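Local structure of putative carboxylesterase (Lactobacillus plantarum WCFS1, 3BJR) at residues A[123-128]-A[162-167]; A[140-145]-A[203-208]; A[199-204]-A[232-237]. The protein probably hydrolyses carboxylic ester bonds as an alpha/beta-hydrolase, although its natural substrate is not established. All coordinates share one frame; numbering follows the deposited sequence.

Contact 1 of 3, residues A[123-128]-A[162-167]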
# COMPACT_ATOMS: atom_id res chain seq x y z
N PRO A 123 15.58 -18.71 16.19
CA PRO A 123 14.47 -18.31 17.09
C PRO A 123 14.20 -16.82 17.10
O PRO A 123 13.25 -16.38 17.74
CB PRO A 123 14.95 -18.79 18.47
CG PRO A 123 16.46 -18.75 18.39
CD PRO A 123 16.81 -19.04 16.93
N GLN A 124 15.02 -16.03 16.40
CA GLN A 124 14.77 -14.59 16.27
C GLN A 124 14.14 -14.22 14.95
O GLN A 124 14.05 -13.02 14.62
CB GLN A 124 16.06 -13.83 16.46
CG GLN A 124 16.54 -13.98 17.90
CD GLN A 124 17.95 -13.54 18.09
OE1 GLN A 124 18.38 -12.52 17.54
NE2 GLN A 124 18.70 -14.33 18.86
N GLN A 125 13.69 -15.20 14.19
CA GLN A 125 13.07 -14.93 12.91
C GLN A 125 11.84 -15.83 12.72
O GLN A 125 11.73 -16.56 11.74
CB GLN A 125 14.08 -15.10 11.76
CG GLN A 125 15.38 -14.33 11.90
CD GLN A 125 15.26 -12.82 11.81
OE1 GLN A 125 14.24 -12.27 11.41
NE2 GLN A 125 16.35 -12.15 12.17
N ILE A 126 10.93 -15.76 13.70
CA ILE A 126 9.65 -16.44 13.70
C ILE A 126 8.56 -15.40 13.38
O ILE A 126 8.36 -14.45 14.10
CB ILE A 126 9.36 -17.14 15.03
CG1 ILE A 126 10.38 -18.26 15.21
CG2 ILE A 126 7.91 -17.72 15.02
CD1 ILE A 126 10.58 -18.78 16.59
N THR A 127 7.87 -15.62 12.25
CA THR A 127 6.89 -14.70 11.69
C THR A 127 5.54 -15.33 11.40
O THR A 127 5.42 -16.15 10.49
CB THR A 127 7.40 -14.18 10.34
OG1 THR A 127 8.70 -13.61 10.52
CG2 THR A 127 6.44 -13.16 9.74
N PRO A 128 4.53 -15.00 12.21
CA PRO A 128 3.16 -15.36 11.88
C PRO A 128 2.68 -14.58 10.65
O PRO A 128 2.90 -13.38 10.59
CB PRO A 128 2.37 -14.90 13.11
CG PRO A 128 3.35 -14.81 14.21
CD PRO A 128 4.60 -14.32 13.52
N PRO A 162 6.52 -12.22 18.28
CA PRO A 162 6.54 -12.40 16.84
C PRO A 162 7.62 -11.49 16.30
O PRO A 162 7.58 -10.29 16.49
CB PRO A 162 5.17 -11.95 16.39
CG PRO A 162 4.74 -10.89 17.44
CD PRO A 162 5.50 -11.24 18.71
N ASN A 163 8.59 -12.03 15.61
CA ASN A 163 9.67 -11.19 15.14
C ASN A 163 9.22 -10.19 14.07
O ASN A 163 9.67 -9.04 14.05
CB ASN A 163 10.88 -12.06 14.78
CG ASN A 163 11.41 -12.80 15.98
OD1 ASN A 163 11.41 -14.03 15.99
ND2 ASN A 163 11.81 -12.07 17.01
N ASN A 164 8.33 -10.60 13.20
CA ASN A 164 7.59 -9.67 12.33
C ASN A 164 6.21 -10.30 12.25
O ASN A 164 6.04 -11.42 12.70
CB ASN A 164 8.17 -9.65 10.92
CG ASN A 164 9.60 -9.23 10.88
OD1 ASN A 164 9.94 -8.06 11.08
ND2 ASN A 164 10.47 -10.17 10.58
N VAL A 165 5.22 -9.57 11.74
CA VAL A 165 3.93 -10.18 11.36
C VAL A 165 3.60 -9.78 9.89
O VAL A 165 4.03 -8.77 9.40
CB VAL A 165 2.75 -9.90 12.33
CG1 VAL A 165 3.13 -10.37 13.75
CG2 VAL A 165 2.33 -8.45 12.30
N VAL A 166 2.90 -10.67 9.21
CA VAL A 166 2.42 -10.50 7.89
C VAL A 166 0.91 -10.67 7.94
O VAL A 166 0.42 -11.63 8.55
CB VAL A 166 3.02 -11.54 6.98
CG1 VAL A 166 2.30 -11.58 5.67
CG2 VAL A 166 4.58 -11.32 6.82
N LEU A 167 0.17 -9.75 7.30
CA LEU A 167 -1.32 -9.79 7.20
C LEU A 167 -1.68 -9.74 5.72
O LEU A 167 -1.28 -8.80 5.05
CB LEU A 167 -1.95 -8.59 7.93
CG LEU A 167 -1.53 -8.27 9.37
CD1 LEU A 167 -2.27 -6.98 9.83
CD2 LEU A 167 -1.82 -9.42 10.28
O HOH W 1 13.30 -9.85 11.67
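Strand 125-128 and strand 165-167 run side by side in the same direction, their short axes 25° apart and 5.5 Å at closest approach, with Thr127 level with Asn164 and Pro128 level with Val165. Where the pairing begins, Asn163 has not yet entered its strand, and its side chain stands in for a backbone carbonyl. Its OD1 takes the N-H of Ile126 on an in-plane lone pair, 2.9 Å from N to OD1 and almost straight at 175°, while its own N-H returns to Ile126 O, so that backbone and amide of one asparagine hold both polar groups of Ile126. With CG set beside the backbone N (chi1 -62°), the amide folds back to reach that N-H, and Asn163 CB lies 3.5 Å from Ile126 O. Further along, Val166 N donates to Pro128 O at 3.0 Å, and the same oxygen receives a CA-H contact from Val165. These are the two middle strands of the parallel portion of the sheet, flanked by strand 50-56 and strand 208-213, in the order expected of an alpha/beta-hydrolase; Gly130, near the end of strand 125-131, begins with Ser132 and Gly134 a GxSxG pattern consistent with the nucleophile elbow. The two faces of the pair differ. On one, the Pro128 ring crosses Pro162, CD to CB 3.8 Å, and Val165 CG1 comes within 4.2 Å of Pro128 CD; helix 100-114 and helix 133-153 cover this side. On the other, Thr127 turns its methyl CG2 to Asn164 O and to Val166 CG2, at 3.9 Å from the latter.

Contact 2 of 3, residues A[140-145]-A[203-208]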
# COMPACT_ATOMS: atom_id res chain seq x y z
N LEU A 140 -4.09 -9.04 16.26
CA LEU A 140 -4.31 -9.03 17.67
C LEU A 140 -3.17 -9.70 18.42
O LEU A 140 -2.89 -9.31 19.54
CB LEU A 140 -5.62 -9.72 18.05
CG LEU A 140 -6.93 -9.03 17.70
CD1 LEU A 140 -8.06 -10.04 17.98
CD2 LEU A 140 -7.19 -7.69 18.51
N TYR A 141 -2.55 -10.72 17.82
CA TYR A 141 -1.37 -11.32 18.41
C TYR A 141 -0.24 -10.26 18.54
O TYR A 141 0.45 -10.17 19.57
CB TYR A 141 -0.90 -12.54 17.58
CG TYR A 141 0.14 -13.31 18.32
CD1 TYR A 141 -0.23 -14.18 19.36
CD2 TYR A 141 1.49 -13.15 18.03
CE1 TYR A 141 0.75 -14.88 20.08
CE2 TYR A 141 2.45 -13.82 18.76
CZ TYR A 141 2.07 -14.67 19.79
OH TYR A 141 3.03 -15.35 20.48
N ASN A 142 -0.07 -9.43 17.51
CA ASN A 142 0.96 -8.42 17.52
C ASN A 142 0.74 -7.40 18.62
O ASN A 142 1.69 -6.81 19.11
CB ASN A 142 1.02 -7.70 16.16
CG ASN A 142 2.36 -7.05 15.91
OD1 ASN A 142 3.32 -7.37 16.59
ND2 ASN A 142 2.44 -6.16 14.93
N ASP A 143 -0.53 -7.21 18.98
CA ASP A 143 -0.93 -6.28 20.03
C ASP A 143 -0.82 -6.82 21.45
O ASP A 143 -0.57 -6.06 22.38
CB ASP A 143 -2.41 -5.93 19.90
CG ASP A 143 -2.75 -4.97 18.72
OD1 ASP A 143 -1.92 -4.64 17.81
OD2 ASP A 143 -3.95 -4.58 18.74
N TYR A 144 -1.04 -8.12 21.62
CA TYR A 144 -1.17 -8.72 22.93
C TYR A 144 -0.18 -9.81 23.34
O TYR A 144 -0.30 -10.39 24.42
CB TYR A 144 -2.57 -9.33 23.04
CG TYR A 144 -3.72 -8.35 23.05
CD1 TYR A 144 -3.81 -7.37 24.02
CD2 TYR A 144 -4.75 -8.45 22.12
CE1 TYR A 144 -4.87 -6.47 24.04
CE2 TYR A 144 -5.81 -7.56 22.14
CZ TYR A 144 -5.87 -6.58 23.09
OH TYR A 144 -6.93 -5.70 23.12
N TRP A 145 0.79 -10.13 22.48
CA TRP A 145 1.75 -11.18 22.80
C TRP A 145 2.47 -11.01 24.14
O TRP A 145 2.60 -11.98 24.86
CB TRP A 145 2.79 -11.34 21.69
CG TRP A 145 3.70 -10.20 21.47
CD1 TRP A 145 3.48 -9.14 20.65
CD2 TRP A 145 5.00 -9.99 22.04
NE1 TRP A 145 4.53 -8.28 20.69
CE2 TRP A 145 5.49 -8.79 21.51
CE3 TRP A 145 5.79 -10.71 22.93
CZ2 TRP A 145 6.75 -8.30 21.85
CZ3 TRP A 145 7.03 -10.20 23.26
CH2 TRP A 145 7.49 -9.01 22.73
N SER A 203 3.74 -0.14 21.96
CA SER A 203 5.17 -0.14 21.61
C SER A 203 5.74 -1.54 21.44
O SER A 203 6.83 -1.69 20.87
CB SER A 203 6.00 0.66 22.64
OG SER A 203 5.97 0.06 23.93
N ASP A 204 5.02 -2.55 21.94
CA ASP A 204 5.43 -3.95 21.76
C ASP A 204 5.00 -4.54 20.40
O ASP A 204 5.40 -5.68 20.07
CB ASP A 204 4.91 -4.85 22.91
CG ASP A 204 5.48 -4.47 24.26
OD1 ASP A 204 6.69 -4.16 24.33
OD2 ASP A 204 4.67 -4.53 25.23
N ASN A 205 4.19 -3.80 19.64
CA ASN A 205 3.85 -4.26 18.29
C ASN A 205 5.16 -4.25 17.52
O ASN A 205 5.94 -3.30 17.56
CB ASN A 205 2.82 -3.39 17.55
CG ASN A 205 1.41 -3.60 18.03
OD1 ASN A 205 1.12 -3.39 19.18
ND2 ASN A 205 0.53 -4.00 17.14
N GLN A 206 5.34 -5.34 16.81
CA GLN A 206 6.49 -5.60 15.96
C GLN A 206 6.22 -5.23 14.51
O GLN A 206 5.07 -5.03 14.15
CB GLN A 206 6.85 -7.10 16.09
CG GLN A 206 7.18 -7.44 17.55
CD GLN A 206 8.31 -6.59 18.07
OE1 GLN A 206 9.35 -6.55 17.46
NE2 GLN A 206 8.11 -5.91 19.22
N PRO A 207 7.29 -5.11 13.68
CA PRO A 207 7.15 -4.75 12.27
C PRO A 207 6.09 -5.56 11.54
O PRO A 207 6.03 -6.79 11.70
CB PRO A 207 8.53 -5.01 11.70
CG PRO A 207 9.45 -4.71 12.87
CD PRO A 207 8.71 -5.25 14.05
N THR A 208 5.30 -4.86 10.72
CA THR A 208 4.13 -5.44 10.09
C THR A 208 4.06 -5.19 8.59
O THR A 208 4.12 -4.06 8.14
CB THR A 208 2.86 -4.87 10.77
OG1 THR A 208 2.95 -5.11 12.19
CG2 THR A 208 1.54 -5.51 10.21
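Asp204 O is gripped from opposite faces of its carbonyl plane: the indole NE1 of Trp145 donates from one, 2.8 Å from NE1 to O, and Gln206 NE2 from the other. The oxygen sits near the plane of the Trp145 ring at its edge, and the Gln206 amide stands nearly upright to that ring, at 83°. Trp145 CG lies between its backbone N and carbonyl carbon (chi1 65°), which swings the indole out to the loop. One turn back on the helix, Asn142 reads the backbone of Gln206 with both ends of its amide. OD1 accepts from Gln206 N at 2.9 Å, and ND2 donates to Gln206 O at 3.0 Å along a nearly straight line of 174°. Gln206 O also takes the hydroxyl of Thr208, so this carbonyl has two donors, Asn142 ND2 and Thr208 OG1. Asn205 points its amide the other way, ND2 meeting the anti side of Asp143 OD1 at 2.6 Å; Asn205 OD1 accepts from Asn202 N, which would fix the amide's rotation. Tyr227 of helix 222-233 packs against Asn142, Asp143 and Asn205. Side chains from a helix thus hold an irregular loop in place just before it becomes strand 208-213. Helix 133-153 follows strand 125-131, the probable nucleophile strand, and packs against the central sheet as in other alpha/beta-hydrolases.

Contact 3 of 3, residues A[199-204]-A[232-237]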
# COMPACT_ATOMS: atom_id res chain seq x y z
N GLN A 199 -7.01 -0.24 17.84
CA GLN A 199 -7.18 0.52 19.11
C GLN A 199 -6.16 0.11 20.20
O GLN A 199 -5.99 0.84 21.19
CB GLN A 199 -8.60 0.35 19.64
CG GLN A 199 -9.69 0.91 18.72
CD GLN A 199 -11.10 0.63 19.22
OE1 GLN A 199 -11.32 -0.11 20.20
NE2 GLN A 199 -12.08 1.19 18.53
N HIS A 200 -5.49 -1.03 20.00
CA HIS A 200 -4.56 -1.61 20.99
C HIS A 200 -3.12 -1.83 20.47
O HIS A 200 -2.40 -2.74 20.95
CB HIS A 200 -5.18 -2.89 21.57
CG HIS A 200 -6.55 -2.68 22.13
ND1 HIS A 200 -7.70 -2.95 21.41
CD2 HIS A 200 -6.96 -2.15 23.31
CE1 HIS A 200 -8.76 -2.63 22.14
NE2 HIS A 200 -8.34 -2.15 23.29
N VAL A 201 -2.75 -0.99 19.50
CA VAL A 201 -1.40 -0.92 18.98
C VAL A 201 -0.59 -0.21 20.06
O VAL A 201 -0.96 0.88 20.51
CB VAL A 201 -1.34 -0.19 17.64
CG1 VAL A 201 0.13 0.18 17.29
CG2 VAL A 201 -1.99 -1.05 16.58
N ASN A 202 0.51 -0.84 20.47
CA ASN A 202 1.37 -0.36 21.55
C ASN A 202 2.80 -0.50 21.10
O ASN A 202 3.04 -0.98 20.00
CB ASN A 202 1.10 -1.18 22.80
CG ASN A 202 1.32 -2.66 22.57
OD1 ASN A 202 2.43 -3.09 22.26
ND2 ASN A 202 0.26 -3.46 22.71
N SER A 203 3.74 -0.14 21.96
CA SER A 203 5.17 -0.14 21.61
C SER A 203 5.74 -1.54 21.44
O SER A 203 6.83 -1.69 20.87
CB SER A 203 6.00 0.66 22.64
OG SER A 203 5.97 0.06 23.93
N ASP A 204 5.02 -2.55 21.94
CA ASP A 204 5.43 -3.95 21.76
C ASP A 204 5.00 -4.54 20.40
O ASP A 204 5.40 -5.68 20.07
CB ASP A 204 4.91 -4.85 22.91
CG ASP A 204 5.48 -4.47 24.26
OD1 ASP A 204 6.69 -4.16 24.33
OD2 ASP A 204 4.67 -4.53 25.23
N ALA A 232 1.53 3.52 12.03
CA ALA A 232 2.28 4.74 11.66
C ALA A 232 2.35 5.75 12.80
O ALA A 232 3.40 6.35 13.04
CB ALA A 232 1.66 5.36 10.43
N THR A 233 1.23 5.94 13.50
CA THR A 233 1.16 6.86 14.64
C THR A 233 2.01 6.34 15.81
O THR A 233 2.69 7.10 16.46
CB THR A 233 -0.27 7.06 15.11
OG1 THR A 233 -1.04 7.57 14.03
CG2 THR A 233 -0.33 8.04 16.26
N ALA A 234 1.99 5.04 16.04
CA ALA A 234 2.79 4.45 17.12
C ALA A 234 4.27 4.26 16.70
O ALA A 234 5.10 3.79 17.48
CB ALA A 234 2.18 3.10 17.55
N LYS A 235 4.59 4.62 15.46
CA LYS A 235 5.93 4.49 14.87
C LYS A 235 6.44 3.06 14.86
O LYS A 235 7.63 2.82 15.07
CB LYS A 235 6.93 5.45 15.54
CG LYS A 235 6.42 6.87 15.66
CD LYS A 235 7.46 7.82 16.28
CE LYS A 235 8.31 8.51 15.21
NZ LYS A 235 7.50 9.46 14.35
N ILE A 236 5.53 2.12 14.63
CA ILE A 236 5.85 0.71 14.47
C ILE A 236 6.19 0.56 12.98
O ILE A 236 5.42 1.04 12.14
CB ILE A 236 4.62 -0.22 14.81
CG1 ILE A 236 4.11 0.03 16.24
CG2 ILE A 236 4.94 -1.70 14.53
CD1 ILE A 236 5.15 -0.08 17.35
N PRO A 237 7.35 -0.03 12.63
CA PRO A 237 7.66 -0.20 11.19
C PRO A 237 6.62 -1.01 10.41
O PRO A 237 6.15 -2.04 10.89
CB PRO A 237 9.01 -0.94 11.21
CG PRO A 237 9.60 -0.57 12.58
CD PRO A 237 8.46 -0.49 13.50
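Val201 and Ala234 make the tight part of this small contact, methyl against methyl, with Val201 CG1 3.6 Å from Ala234 CB. The same Val201 branch also reaches Ile236, CG1 to CG1 4.1 Å, as the two side chains pass alongside one another, pointing opposite ways. Val201 owes this double contact to its first torsion (chi1 166°), which sets CG1 opposite the backbone N. Ile236 extends further along the loop: its terminal CD1 rests 3.5 Å from Asn202 O. No polar bond crosses between the two segments, and the 148 Å² buried between them comes mainly from these few groups.

The chain of 232-237 makes this arrangement at the end of helix 222-233. Lys235 has positive phi (60°) and closes a Schellman motif that ends the helix; on either side of it Ala234 and Ile236 both direct CB toward the loop, while Lys235 itself is exposed. Beyond Ile236 the chain enters strand 238-243, the last strand of the sheet. Buried Ile236 also packs on Leu231 and Asn205, whereas Val201 also packs on Tyr227 and Ala230 of helix 222-233.

Toward Ser203 the packing thins. Exposed Ser203 points CB away, and only its backbone comes near, with Ser203 O a long 4.2 Å from Ile236 CD1. The loop's shape here comes from within: Asn202 OD1 takes the N-H of Asp204 at 2.7 Å, making an Asx turn, although the angle at the hydrogen is a bent 130°. Asn202 ND2 is used elsewhere, donating to Asp143 O on helix 133-153.

The three contacts run from the middle of the sheet out to the surface loop and helix end that precede strand 238-243. Contact 1 pairs two central strands; contact 2 lies about 10 Å from it, centre to centre, and contact 3 about 8 Å from contact 2. Contacts 1 and 2 alternate along the chain, with helix 133-153 following strand 125-131, and meet where Val165 N probably bonds to Pro207 O. Contacts 2 and 3 share Ser203 and Asp204, and Thr208 N probably bonds to Pro237 O. Contacts 1 and 3, centres about 16 Å apart, do not touch. Contact 2 thus lies between them, holding the loop before strand 208-213 to helix 133-153.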